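Local coordinates for protein AimR transcriptional regulator (Bacillus phage phi3T, PDB 5ZVV) that activates transcription of the phage aimX locus as a dimer, and is switched off by the arbitrium peptide in the choice between lysis and lysogeny, at residues L20-A24 with K51-L56; E61-L65 with Y85-W91; R80-E84 with W113-Y117. One frame throughout, in Å; residues are numbered along the deposited sequence.

Contact 1: residues L20-A24 with K51-L56; sequences LAKLA and KIVKNL
Leu20 and Leu23 of helix 14-24 meet Ile52, Asn55 and Leu56 of helix 47-56 in the small N-terminal bundle of helices. The two segments run close to antiparallel, at 149° between their directions. Their axes approach no nearer than 10.3 Å, so side chains fill the gap, and no hydrogen bond crosses it.

Leu20 buries the largest area of any residue here, with Ile52 next, and its two methyl branches do different work. Leu20 CD1 lies 3.9 Å from Leu56 CD1, and these side chains cross at about a right angle. Leu20 CD2 reaches Ile52 CD1 at 3.8 Å. The same methyl also rests against the amide oxygen of the more exposed Asn55, with CD2 of Leu20 3.3 Å from OD1 of Asn55. That is a non-bonded touch between a methyl and a polar atom.

Ile52 sends its long branch forward. CG1 stands anti to the carbonyl carbon (chi1 -59°), and this carries CD1 toward the other helix. There Ile52 CD1 sits 3.4 Å from the backbone oxygen Leu20 O, which already accepts the helix bond from Ala24 N. The methyl is also 4.0 Å from Ala24 CB. Leu23 points along Ile52 in the opposite sense, its CD2 4.2 Å from Ile52 CD1. Ile52 CD1 is thus a knot of apolar contacts for three residues of helix 14-24.

Phe32 of helix 29-36 packs on Leu20, Ala24 and Ile52. Cys10 and Ile6 of helix 2-11 touch Leu20 and Ile52 respectively. The buried ends of Leu20 and Ile52 therefore belong to a shared core, while Leu23 and Asn55 lie at its solvent side. Short helices packed round one apolar core at the N terminus of a transcription activator are consistent with a DNA-binding domain, probably of helix-turn-helix type.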
ATOM      1  N   LEU A  20      26.462 -34.397  22.298  1.00 46.11           N
ATOM      2  CA  LEU A  20      26.226 -32.987  22.597  1.00 45.64           C
ATOM      3  C   LEU A  20      27.526 -32.194  22.591  1.00 42.92           C
ATOM      4  O   LEU A  20      27.557 -31.051  22.118  1.00 44.83           O
ATOM      5  CB  LEU A  20      25.519 -32.843  23.945  1.00 45.12           C
ATOM      6  CG  LEU A  20      23.992 -32.960  23.920  1.00 44.96           C
ATOM      7  CD1 LEU A  20      23.420 -32.860  25.326  1.00 43.36           C
ATOM      8  CD2 LEU A  20      23.406 -31.884  23.023  1.00 46.79           C
ATOM      9  N   ALA A  21      28.603 -32.780  23.120  1.00 40.06           N
ATOM     10  CA  ALA A  21      29.912 -32.145  23.016  1.00 45.42           C
ATOM     11  C   ALA A  21      30.316 -31.966  21.558  1.00 44.83           C
ATOM     12  O   ALA A  21      30.826 -30.908  21.170  1.00 41.62           O
ATOM     13  CB  ALA A  21      30.956 -32.969  23.768  1.00 38.21           C
ATOM     14  N   LYS A  22      30.085 -32.993  20.734  1.00 43.26           N
ATOM     15  CA  LYS A  22      30.370 -32.898  19.306  1.00 50.86           C
ATOM     16  C   LYS A  22      29.497 -31.843  18.637  1.00 50.85           C
ATOM     17  O   LYS A  22      29.958 -31.114  17.751  1.00 45.18           O
ATOM     18  CB  LYS A  22      30.163 -34.265  18.651  1.00 51.29           C
ATOM     19  CG  LYS A  22      29.943 -34.237  17.146  1.00 47.72           C
ATOM     20  CD  LYS A  22      31.230 -34.500  16.386  1.00 52.95           C
ATOM     21  CE  LYS A  22      30.936 -35.033  14.992  1.00 64.94           C
ATOM     22  NZ  LYS A  22      29.983 -34.160  14.247  1.00 60.18           N
ATOM     23  N   LEU A  23      28.228 -31.750  19.048  1.00 47.80           N
ATOM     24  CA  LEU A  23      27.350 -30.722  18.503  1.00 45.98           C
ATOM     25  C   LEU A  23      27.840 -29.327  18.865  1.00 43.64           C
ATOM     26  O   LEU A  23      27.705 -28.393  18.066  1.00 50.76           O
ATOM     27  CB  LEU A  23      25.922 -30.936  19.003  1.00 45.73           C
ATOM     28  CG  LEU A  23      24.873 -29.911  18.565  1.00 45.93           C
ATOM     29  CD1 LEU A  23      24.788 -29.842  17.048  1.00 49.06           C
ATOM     30  CD2 LEU A  23      23.513 -30.242  19.169  1.00 36.30           C
ATOM     31  N   ALA A  24      28.412 -29.163  20.055  1.00 42.76           N
ATOM     32  CA  ALA A  24      28.976 -27.881  20.456  1.00 44.41           C
ATOM     33  C   ALA A  24      30.381 -27.654  19.912  1.00 45.18           C
ATOM     34  O   ALA A  24      30.929 -26.561  20.098  1.00 41.31           O
ATOM     35  CB  ALA A  24      28.992 -27.764  21.982  1.00 32.41           C
ATOM     36  N   LYS A  51      21.677 -24.182  20.817  1.00 30.70           N
ATOM     37  CA  LYS A  51      21.539 -25.502  20.206  1.00 31.64           C
ATOM     38  C   LYS A  51      21.520 -26.602  21.265  1.00 32.29           C
ATOM     39  O   LYS A  51      20.705 -27.532  21.193  1.00 32.37           O
ATOM     40  CB  LYS A  51      22.669 -25.744  19.203  1.00 32.16           C
ATOM     41  CG  LYS A  51      22.668 -24.814  17.996  1.00 38.05           C
ATOM     42  CD  LYS A  51      23.781 -25.185  17.016  1.00 49.61           C
ATOM     43  CE  LYS A  51      23.848 -24.224  15.832  1.00 47.86           C
ATOM     44  NZ  LYS A  51      24.401 -22.892  16.205  1.00 55.04           N
ATOM     45  N   ILE A  52      22.408 -26.507  22.259  1.00 28.26           N
ATOM     46  CA  ILE A  52      22.466 -27.523  23.308  1.00 30.66           C
ATOM     47  C   ILE A  52      21.172 -27.535  24.115  1.00 31.82           C
ATOM     48  O   ILE A  52      20.610 -28.597  24.405  1.00 30.49           O
ATOM     49  CB  ILE A  52      23.689 -27.290  24.214  1.00 30.78           C
ATOM     50  CG1 ILE A  52      24.983 -27.328  23.396  1.00 33.66           C
ATOM     51  CG2 ILE A  52      23.727 -28.316  25.336  1.00 30.49           C
ATOM     52  CD1 ILE A  52      25.179 -28.605  22.605  1.00 36.26           C
ATOM     53  N   VAL A  53      20.682 -26.351  24.488  1.00 27.55           N
ATOM     54  CA  VAL A  53      19.475 -26.257  25.304  1.00 24.96           C
ATOM     55  C   VAL A  53      18.267 -26.772  24.536  1.00 28.22           C
ATOM     56  O   VAL A  53      17.423 -27.487  25.090  1.00 31.34           O
ATOM     57  CB  VAL A  53      19.271 -24.809  25.780  1.00 26.98           C
ATOM     58  CG1 VAL A  53      17.945 -24.668  26.515  1.00 25.71           C
ATOM     59  CG2 VAL A  53      20.420 -24.381  26.673  1.00 26.14           C
ATOM     60  N   LYS A  54      18.162 -26.423  23.253  1.00 32.04           N
ATOM     61  CA  LYS A  54      17.044 -26.908  22.455  1.00 35.73           C
ATOM     62  C   LYS A  54      17.114 -28.419  22.277  1.00 37.69           C
ATOM     63  O   LYS A  54      16.079 -29.095  22.254  1.00 36.13           O
ATOM     64  CB  LYS A  54      17.017 -26.197  21.100  1.00 33.20           C
ATOM     65  CG  LYS A  54      15.617 -25.847  20.602  1.00 38.66           C
ATOM     66  CD  LYS A  54      14.891 -27.064  20.044  1.00 38.26           C
ATOM     67  CE  LYS A  54      13.430 -26.751  19.732  1.00 44.61           C
ATOM     68  NZ  LYS A  54      12.599 -26.609  20.967  1.00 38.31           N
ATOM     69  N   ASN A  55      18.326 -28.972  22.160  1.00 36.32           N
ATOM     70  CA  ASN A  55      18.450 -30.419  22.020  1.00 40.81           C
ATOM     71  C   ASN A  55      18.111 -31.139  23.320  1.00 42.89           C
ATOM     72  O   ASN A  55      17.523 -32.227  23.299  1.00 46.24           O
ATOM     73  CB  ASN A  55      19.861 -30.787  21.565  1.00 45.20           C
ATOM     74  CG  ASN A  55      20.062 -32.289  21.449  1.00 51.75           C
ATOM     75  OD1 ASN A  55      20.379 -32.964  22.431  1.00 49.63           O
ATOM     76  ND2 ASN A  55      19.878 -32.820  20.246  1.00 55.26           N
ATOM     77  N   LEU A  56      18.463 -30.549  24.461  1.00 39.39           N
ATOM     78  CA  LEU A  56      18.394 -31.247  25.739  1.00 37.96           C
ATOM     79  C   LEU A  56      17.059 -31.039  26.450  1.00 38.51           C
ATOM     80  O   LEU A  56      16.466 -31.998  26.955  1.00 37.36           O
ATOM     81  CB  LEU A  56      19.553 -30.794  26.633  1.00 35.73           C
ATOM     82  CG  LEU A  56      19.951 -31.704  27.793  1.00 37.11           C
ATOM     83  CD1 LEU A  56      20.130 -33.135  27.310  1.00 33.32           C
ATOM     84  CD2 LEU A  56      21.233 -31.192  28.430  1.00 33.86           C
TER

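Contact 2: residues E61-L65 with Y85-W91; sequences EEQLL and YSDINQW
This is a buried contact in which Glu61, Glu62 and Leu65, at the start of helix 61-69, meet Tyr85, Asn89 and Trp91, at the end of helix 77-88 and in the turn after it. It combines aromatic packing with a polar cluster.

Trp91 is the large surface. The chain of Glu62 lies over one face of its indole, with Glu62 CG 3.6 Å from the centroid of the five-membered ring, a CH-pi contact almost on the ring normal. The Glu62 carboxylate continues over the same ring, 7° from parallel to it. Asn89 CB sits over the opposite face, toward the rim. Glu61 CD comes instead to the edge of the indole, 3.9 Å from Trp91 CZ2, with its carboxylate turned steeply to the ring.

Glu61 also makes the polar link. Its CG lies between the backbone N and the carbonyl carbon (chi1 66°), and the chain beyond is extended toward Tyr85. Tyr85 OH donates to Glu61 OE1 at 3.0 Å, on the syn side of the carboxylate. Glu61 OE2 accepts from a water that also donates to Asn89 OD1, and Lys54 NZ adds a long, weak ion pair. Leu65 CD1 adds an apolar touch, 3.7 Å from Tyr85 CE2.

The other end of Asn89 is fixed too. Asn89 ND2 donates to Tyr85 O at 2.7 Å and lies over the centre of the Tyr85 ring. Gln90, with positive phi, closes helix 77-88 in a Schellman motif, and Trp91 is the N-cap residue of the next helix, 92-103.

Leu50 of helix 47-56 touches Leu65 and Tyr85. Asn224 of helix 224-237 touches Glu61. The contact thus joins helix 61-69 to the turn between helices 77-88 and 92-103, with helices 47-56 and 224-237 packed beside it.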
ATOM      1  N   GLU A  61      12.577 -24.986  27.402  1.00 27.63           N
ATOM      2  CA  GLU A  61      13.579 -23.999  27.010  1.00 30.02           C
ATOM      3  C   GLU A  61      13.131 -22.578  27.334  1.00 26.75           C
ATOM      4  O   GLU A  61      13.972 -21.724  27.639  1.00 24.99           O
ATOM      5  CB  GLU A  61      13.910 -24.129  25.521  1.00 24.55           C
ATOM      6  CG  GLU A  61      12.771 -23.784  24.581  1.00 26.09           C
ATOM      7  CD  GLU A  61      13.247 -23.497  23.167  1.00 32.15           C
ATOM      8  OE1 GLU A  61      14.458 -23.249  22.981  1.00 33.32           O
ATOM      9  OE2 GLU A  61      12.407 -23.516  22.241  1.00 27.51           O
ATOM     10  N   GLU A  62      11.824 -22.304  27.289  1.00 23.92           N
ATOM     11  CA  GLU A  62      11.360 -20.951  27.585  1.00 26.46           C
ATOM     12  C   GLU A  62      11.617 -20.580  29.040  1.00 26.48           C
ATOM     13  O   GLU A  62      11.984 -19.438  29.341  1.00 26.74           O
ATOM     14  CB  GLU A  62       9.874 -20.804  27.258  1.00 22.76           C
ATOM     15  CG  GLU A  62       9.342 -19.413  27.577  1.00 21.39           C
ATOM     16  CD  GLU A  62       7.900 -19.218  27.168  1.00 25.04           C
ATOM     17  OE1 GLU A  62       7.274 -20.189  26.694  1.00 27.94           O
ATOM     18  OE2 GLU A  62       7.392 -18.088  27.323  1.00 25.10           O
ATOM     19  N   GLN A  63      11.437 -21.529  29.958  1.00 24.60           N
ATOM     20  CA  GLN A  63      11.640 -21.232  31.373  1.00 28.77           C
ATOM     21  C   GLN A  63      13.126 -21.139  31.705  1.00 24.41           C
ATOM     22  O   GLN A  63      13.588 -20.141  32.281  1.00 29.75           O
ATOM     23  CB  GLN A  63      10.950 -22.293  32.230  1.00 31.88           C
ATOM     24  CG  GLN A  63       9.421 -22.266  32.160  1.00 31.89           C
ATOM     25  CD  GLN A  63       8.855 -22.952  30.923  1.00 37.66           C
ATOM     26  OE1 GLN A  63       9.563 -23.666  30.208  1.00 40.02           O
ATOM     27  NE2 GLN A  63       7.569 -22.736  30.665  1.00 36.65           N
ATOM     28  N   LEU A  64      13.892 -22.169  31.332  1.00 23.42           N
ATOM     29  CA  LEU A  64      15.329 -22.168  31.588  1.00 25.24           C
ATOM     30  C   LEU A  64      15.994 -20.946  30.972  1.00 23.69           C
ATOM     31  O   LEU A  64      16.753 -20.235  31.641  1.00 27.95           O
ATOM     32  CB  LEU A  64      15.958 -23.450  31.044  1.00 21.96           C
ATOM     33  CG  LEU A  64      15.384 -24.768  31.565  1.00 28.47           C
ATOM     34  CD1 LEU A  64      16.194 -25.941  31.045  1.00 19.94           C
ATOM     35  CD2 LEU A  64      15.324 -24.776  33.087  1.00 27.68           C
ATOM     36  N   LEU A  65      15.713 -20.679  29.695  1.00 22.20           N
ATOM     37  CA  LEU A  65      16.312 -19.532  29.027  1.00 28.50           C
ATOM     38  C   LEU A  65      15.730 -18.219  29.522  1.00 31.70           C
ATOM     39  O   LEU A  65      16.387 -17.178  29.403  1.00 27.51           O
ATOM     40  CB  LEU A  65      16.137 -19.648  27.512  1.00 25.80           C
ATOM     41  CG  LEU A  65      16.946 -20.763  26.851  1.00 23.48           C
ATOM     42  CD1 LEU A  65      16.691 -20.797  25.352  1.00 23.05           C
ATOM     43  CD2 LEU A  65      18.425 -20.585  27.146  1.00 22.69           C
ATOM     44  N   TYR A  85      16.378 -13.921  19.916  1.00 19.10           N
ATOM     45  CA  TYR A  85      15.848 -15.263  20.135  1.00 23.31           C
ATOM     46  C   TYR A  85      14.546 -15.219  20.927  1.00 21.91           C
ATOM     47  O   TYR A  85      13.601 -15.960  20.630  1.00 20.23           O
ATOM     48  CB  TYR A  85      16.886 -16.129  20.852  1.00 22.22           C
ATOM     49  CG  TYR A  85      16.584 -17.610  20.814  1.00 20.79           C
ATOM     50  CD1 TYR A  85      16.719 -18.336  19.638  1.00 21.77           C
ATOM     51  CD2 TYR A  85      16.175 -18.284  21.957  1.00 22.73           C
ATOM     52  CE1 TYR A  85      16.448 -19.690  19.598  1.00 24.46           C
ATOM     53  CE2 TYR A  85      15.902 -19.638  21.929  1.00 23.80           C
ATOM     54  CZ  TYR A  85      16.041 -20.335  20.749  1.00 26.83           C
ATOM     55  OH  TYR A  85      15.769 -21.684  20.717  1.00 30.48           O
ATOM     56  N   SER A  86      14.473 -14.347  21.934  1.00 18.46           N
ATOM     57  CA  SER A  86      13.251 -14.238  22.722  1.00 20.96           C
ATOM     58  C   SER A  86      12.091 -13.753  21.866  1.00 21.75           C
ATOM     59  O   SER A  86      10.983 -14.297  21.943  1.00 17.19           O
ATOM     60  CB  SER A  86      13.473 -13.300  23.909  1.00 23.20           C
ATOM     61  OG  SER A  86      12.340 -13.273  24.758  1.00 25.05           O
ATOM     62  N   ASP A  87      12.329 -12.746  21.020  1.00 23.99           N
ATOM     63  CA  ASP A  87      11.226 -12.180  20.253  1.00 17.98           C
ATOM     64  C   ASP A  87      10.780 -13.110  19.130  1.00 22.41           C
ATOM     65  O   ASP A  87       9.584 -13.179  18.821  1.00 19.52           O
ATOM     66  CB  ASP A  87      11.610 -10.817  19.688  1.00 20.28           C
ATOM     67  CG  ASP A  87      10.455 -10.150  18.977  1.00 23.84           C
ATOM     68  OD1 ASP A  87       9.547  -9.645  19.670  1.00 24.43           O
ATOM     69  OD2 ASP A  87      10.443 -10.150  17.728  1.00 24.21           O
ATOM     70  N   ILE A  88      11.716 -13.827  18.500  1.00 22.32           N
ATOM     71  CA  ILE A  88      11.305 -14.721  17.419  1.00 24.10           C
ATOM     72  C   ILE A  88      10.495 -15.891  17.968  1.00 23.32           C
ATOM     73  O   ILE A  88       9.638 -16.443  17.268  1.00 24.58           O
ATOM     74  CB  ILE A  88      12.524 -15.201  16.605  1.00 19.63           C
ATOM     75  CG1 ILE A  88      12.073 -15.722  15.238  1.00 22.51           C
ATOM     76  CG2 ILE A  88      13.296 -16.278  17.353  1.00 18.76           C
ATOM     77  CD1 ILE A  88      13.210 -16.139  14.328  1.00 17.49           C
ATOM     78  N   ASN A  89      10.737 -16.282  19.220  1.00 19.00           N
ATOM     79  CA  ASN A  89       9.929 -17.301  19.877  1.00 23.04           C
ATOM     80  C   ASN A  89       8.622 -16.753  20.436  1.00 23.83           C
ATOM     81  O   ASN A  89       7.803 -17.542  20.918  1.00 23.30           O
ATOM     82  CB  ASN A  89      10.723 -17.955  21.013  1.00 19.00           C
ATOM     83  CG  ASN A  89      11.708 -18.995  20.520  1.00 19.81           C
ATOM     84  OD1 ASN A  89      11.329 -20.119  20.186  1.00 17.73           O
ATOM     85  ND2 ASN A  89      12.985 -18.635  20.494  1.00 15.64           N
ATOM     86  N   GLN A  90       8.418 -15.433  20.381  1.00 19.21           N
ATOM     87  CA  GLN A  90       7.232 -14.770  20.931  1.00 28.22           C
ATOM     88  C   GLN A  90       7.142 -14.956  22.445  1.00 26.57           C
ATOM     89  O   GLN A  90       6.057 -15.124  23.006  1.00 27.42           O
ATOM     90  CB  GLN A  90       5.950 -15.242  20.239  1.00 28.43           C
ATOM     91  CG  GLN A  90       5.835 -14.792  18.789  1.00 34.80           C
ATOM     92  CD  GLN A  90       4.614 -15.364  18.090  1.00 45.61           C
ATOM     93  OE1 GLN A  90       3.849 -16.129  18.678  1.00 46.13           O
ATOM     94  NE2 GLN A  90       4.431 -14.998  16.826  1.00 50.76           N
ATOM     95  N   TRP A  91       8.297 -14.920  23.112  1.00 23.80           N
ATOM     96  CA  TRP A  91       8.351 -14.907  24.573  1.00 25.77           C
ATOM     97  C   TRP A  91       8.255 -13.451  25.036  1.00 23.55           C
ATOM     98  O   TRP A  91       9.221 -12.833  25.490  1.00 19.93           O
ATOM     99  CB  TRP A  91       9.625 -15.581  25.065  1.00 23.63           C
ATOM    100  CG  TRP A  91       9.771 -17.007  24.626  1.00 21.78           C
ATOM    101  CD1 TRP A  91       8.784 -17.831  24.170  1.00 27.82           C
ATOM    102  CD2 TRP A  91      10.979 -17.777  24.604  1.00 21.16           C
ATOM    103  NE1 TRP A  91       9.301 -19.070  23.869  1.00 22.48           N
ATOM    104  CE2 TRP A  91      10.646 -19.063  24.131  1.00 23.90           C
ATOM    105  CE3 TRP A  91      12.310 -17.508  24.942  1.00 21.72           C
ATOM    106  CZ2 TRP A  91      11.596 -20.073  23.979  1.00 26.63           C
ATOM    107  CZ3 TRP A  91      13.251 -18.517  24.796  1.00 22.70           C
ATOM    108  CH2 TRP A  91      12.890 -19.780  24.317  1.00 19.75           C
TER
HETATM  109  O   HOH W   1      12.178 -22.594  19.906  1.00 23.18           O

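Contact 3: residues R80-E84 with W113-Y117; sequences RQSVE and WGKVY
The segments 80-84 and 113-117 lie on helices 77-88 and 108-124 and run nearly parallel, 13° apart with axes 10.9 Å from each other, so Arg80 faces Trp113 and Val83 faces Tyr117. Aromatic side chains from the second helix span the distance.

Arg80 lies over the indole of Trp113. Its CB is 3.5 Å from the centroid of the six-membered ring, a CH-pi contact over the face. The extended chain then passes across to the five-membered ring, where Arg80 CD is 3.7 Å from Trp113 NE1. The guanidinium ends further out, tilted against the ring, and any cation-pi attraction is weak at best. Its NE and NH2 make weak hydrogen bonds to Ser110 and Asn107.

Val83 joins the two rings. Its CG1 sits between the backbone N and the carbonyl carbon (chi1 85°). This methyl meets the edge of Trp113 at 3.9 Å from CE3 and stands over the centre of the Tyr117 ring, 3.8 Å from its centroid. One methyl thus touches a ring edge and a ring face.

Glu84 takes the tyrosine hydroxyl. Tyr117 OH donates to Glu84 OE1 at 2.6 Å, on the anti side of the carboxylate and somewhat out of its plane. The bend of Glu84 at chi2 (59°) turns its carboxylate to this hydroxyl. The other oxygen, OE2, is hydrogen-bonded to Ser188 OG and forms a salt bridge with Arg192, both of helix 184-203. These partners probably offset the charge of the buried carboxylate.

Tyr117 also stacks with Phe150 of helix 145-161, and Ile98 and Leu102 of helix 92-103 pack on Val83. Near-parallel helices joined through an intervening helix in this way fit the tetratricopeptide-like helical array expected of the AimR family.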
ATOM      1  N   ARG A  80      21.966  -8.993  23.124  1.00 25.66           N
ATOM      2  CA  ARG A  80      21.279  -8.662  21.877  1.00 23.21           C
ATOM      3  C   ARG A  80      20.780  -9.923  21.178  1.00 21.09           C
ATOM      4  O   ARG A  80      19.609 -10.008  20.766  1.00 26.52           O
ATOM      5  CB  ARG A  80      22.223  -7.869  20.974  1.00 25.89           C
ATOM      6  CG  ARG A  80      22.970  -6.770  21.711  1.00 27.93           C
ATOM      7  CD  ARG A  80      23.842  -5.924  20.791  1.00 27.93           C
ATOM      8  NE  ARG A  80      24.749  -5.089  21.572  1.00 32.78           N
ATOM      9  CZ  ARG A  80      26.065  -5.255  21.626  1.00 30.76           C
ATOM     10  NH1 ARG A  80      26.645  -6.210  20.919  1.00 30.32           N
ATOM     11  NH2 ARG A  80      26.805  -4.450  22.377  1.00 33.86           N
ATOM     12  N   GLN A  81      21.660 -10.920  21.040  1.00 19.71           N
ATOM     13  CA  GLN A  81      21.222 -12.223  20.555  1.00 21.55           C
ATOM     14  C   GLN A  81      20.035 -12.730  21.361  1.00 22.67           C
ATOM     15  O   GLN A  81      19.075 -13.271  20.798  1.00 25.70           O
ATOM     16  CB  GLN A  81      22.377 -13.225  20.620  1.00 21.38           C
ATOM     17  CG  GLN A  81      23.535 -12.901  19.699  1.00 26.44           C
ATOM     18  CD  GLN A  81      24.680 -13.890  19.825  1.00 29.21           C
ATOM     19  OE1 GLN A  81      25.032 -14.311  20.925  1.00 33.80           O
ATOM     20  NE2 GLN A  81      25.262 -14.268  18.694  1.00 31.83           N
ATOM     21  N   SER A  82      20.071 -12.535  22.681  1.00 21.63           N
ATOM     22  CA  SER A  82      18.991 -13.028  23.529  1.00 22.55           C
ATOM     23  C   SER A  82      17.679 -12.320  23.223  1.00 22.80           C
ATOM     24  O   SER A  82      16.615 -12.946  23.249  1.00 16.93           O
ATOM     25  CB  SER A  82      19.356 -12.865  25.005  1.00 21.27           C
ATOM     26  OG  SER A  82      19.019 -11.577  25.482  1.00 23.85           O
ATOM     27  N   VAL A  83      17.725 -11.017  22.922  1.00 19.09           N
ATOM     28  CA  VAL A  83      16.474 -10.328  22.616  1.00 19.56           C
ATOM     29  C   VAL A  83      15.909 -10.822  21.290  1.00 23.74           C
ATOM     30  O   VAL A  83      14.686 -10.971  21.142  1.00 21.43           O
ATOM     31  CB  VAL A  83      16.647  -8.794  22.640  1.00 20.62           C
ATOM     32  CG1 VAL A  83      17.166  -8.248  21.315  1.00 20.64           C
ATOM     33  CG2 VAL A  83      15.324  -8.126  22.998  1.00 19.18           C
ATOM     34  N   GLU A  84      16.781 -11.126  20.319  1.00 19.20           N
ATOM     35  CA  GLU A  84      16.272 -11.637  19.048  1.00 17.11           C
ATOM     36  C   GLU A  84      15.679 -13.034  19.205  1.00 20.61           C
ATOM     37  O   GLU A  84      14.593 -13.321  18.681  1.00 20.13           O
ATOM     38  CB  GLU A  84      17.371 -11.635  17.982  1.00 17.64           C
ATOM     39  CG  GLU A  84      17.060 -12.504  16.754  1.00 16.17           C
ATOM     40  CD  GLU A  84      15.779 -12.108  16.021  1.00 17.80           C
ATOM     41  OE1 GLU A  84      15.229 -11.016  16.279  1.00 20.37           O
ATOM     42  OE2 GLU A  84      15.317 -12.900  15.172  1.00 16.16           O
ATOM     43  N   TRP A 113      19.766  -1.547  19.983  1.00 18.78           N
ATOM     44  CA  TRP A 113      18.947  -2.752  19.881  1.00 20.45           C
ATOM     45  C   TRP A 113      17.701  -2.641  20.747  1.00 25.29           C
ATOM     46  O   TRP A 113      16.599  -3.005  20.318  1.00 29.51           O
ATOM     47  CB  TRP A 113      19.760  -3.978  20.291  1.00 18.96           C
ATOM     48  CG  TRP A 113      20.663  -4.502  19.222  1.00 26.74           C
ATOM     49  CD1 TRP A 113      21.702  -3.845  18.629  1.00 23.36           C
ATOM     50  CD2 TRP A 113      20.624  -5.809  18.636  1.00 25.88           C
ATOM     51  NE1 TRP A 113      22.306  -4.659  17.700  1.00 27.14           N
ATOM     52  CE2 TRP A 113      21.664  -5.870  17.686  1.00 26.10           C
ATOM     53  CE3 TRP A 113      19.807  -6.931  18.818  1.00 22.51           C
ATOM     54  CZ2 TRP A 113      21.910  -7.011  16.921  1.00 20.73           C
ATOM     55  CZ3 TRP A 113      20.054  -8.063  18.060  1.00 25.10           C
ATOM     56  CH2 TRP A 113      21.098  -8.093  17.120  1.00 22.71           C
ATOM     57  N   GLY A 114      17.858  -2.139  21.972  1.00 18.39           N
ATOM     58  CA  GLY A 114      16.717  -2.017  22.862  1.00 27.45           C
ATOM     59  C   GLY A 114      15.668  -1.063  22.332  1.00 24.90           C
ATOM     60  O   GLY A 114      14.468  -1.307  22.468  1.00 27.31           O
ATOM     61  N   LYS A 115      16.105   0.034  21.710  1.00 26.59           N
ATOM     62  CA  LYS A 115      15.154   1.006  21.184  1.00 25.69           C
ATOM     63  C   LYS A 115      14.450   0.474  19.945  1.00 24.59           C
ATOM     64  O   LYS A 115      13.240   0.675  19.778  1.00 27.44           O
ATOM     65  CB  LYS A 115      15.870   2.325  20.886  1.00 26.66           C
ATOM     66  CG  LYS A 115      16.236   3.105  22.142  1.00 34.79           C
ATOM     67  CD  LYS A 115      17.536   3.881  21.981  1.00 34.06           C
ATOM     68  CE  LYS A 115      17.412   4.997  20.963  1.00 41.70           C
ATOM     69  NZ  LYS A 115      18.700   5.728  20.796  1.00 50.04           N
ATOM     70  N   VAL A 116      15.183  -0.220  19.070  1.00 26.12           N
ATOM     71  CA  VAL A 116      14.568  -0.756  17.858  1.00 24.10           C
ATOM     72  C   VAL A 116      13.574  -1.858  18.208  1.00 24.87           C
ATOM     73  O   VAL A 116      12.451  -1.885  17.694  1.00 22.94           O
ATOM     74  CB  VAL A 116      15.644  -1.252  16.877  1.00 24.82           C
ATOM     75  CG1 VAL A 116      14.998  -1.944  15.687  1.00 21.74           C
ATOM     76  CG2 VAL A 116      16.500  -0.089  16.408  1.00 24.37           C
ATOM     77  N   TYR A 117      13.967  -2.781  19.091  1.00 18.92           N
ATOM     78  CA  TYR A 117      13.040  -3.831  19.497  1.00 20.70           C
ATOM     79  C   TYR A 117      11.887  -3.270  20.318  1.00 28.03           C
ATOM     80  O   TYR A 117      10.779  -3.819  20.285  1.00 24.34           O
ATOM     81  CB  TYR A 117      13.775  -4.920  20.274  1.00 23.33           C
ATOM     82  CG  TYR A 117      14.443  -5.932  19.371  1.00 25.54           C
ATOM     83  CD1 TYR A 117      15.683  -5.673  18.800  1.00 22.28           C
ATOM     84  CD2 TYR A 117      13.825  -7.139  19.075  1.00 24.69           C
ATOM     85  CE1 TYR A 117      16.291  -6.594  17.965  1.00 21.91           C
ATOM     86  CE2 TYR A 117      14.424  -8.064  18.243  1.00 24.82           C
ATOM     87  CZ  TYR A 117      15.656  -7.787  17.691  1.00 20.26           C
ATOM     88  OH  TYR A 117      16.251  -8.709  16.868  1.00 17.01           O
TER

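From the N terminus, contact 1 comes first. It brings helix 47-56 back onto helix 14-24 and closes a loop that holds helix 29-36. It is complete before contact 2 opens. Helix 61-69 follows directly, and contact 2 joins it to the end of helix 77-88, closing a loop that holds most of that helix. Contact 3 starts on the same helix and closes a loop spanning helix 92-103 when it reaches helix 108-124, so contacts 2 and 3 cross along the chain. Their centres are about 13 Å apart. Val53 packs on Leu65 between contacts 1 and 2. Together they tie the N-terminal bundle to the helices that follow, which probably form a TPR-like array.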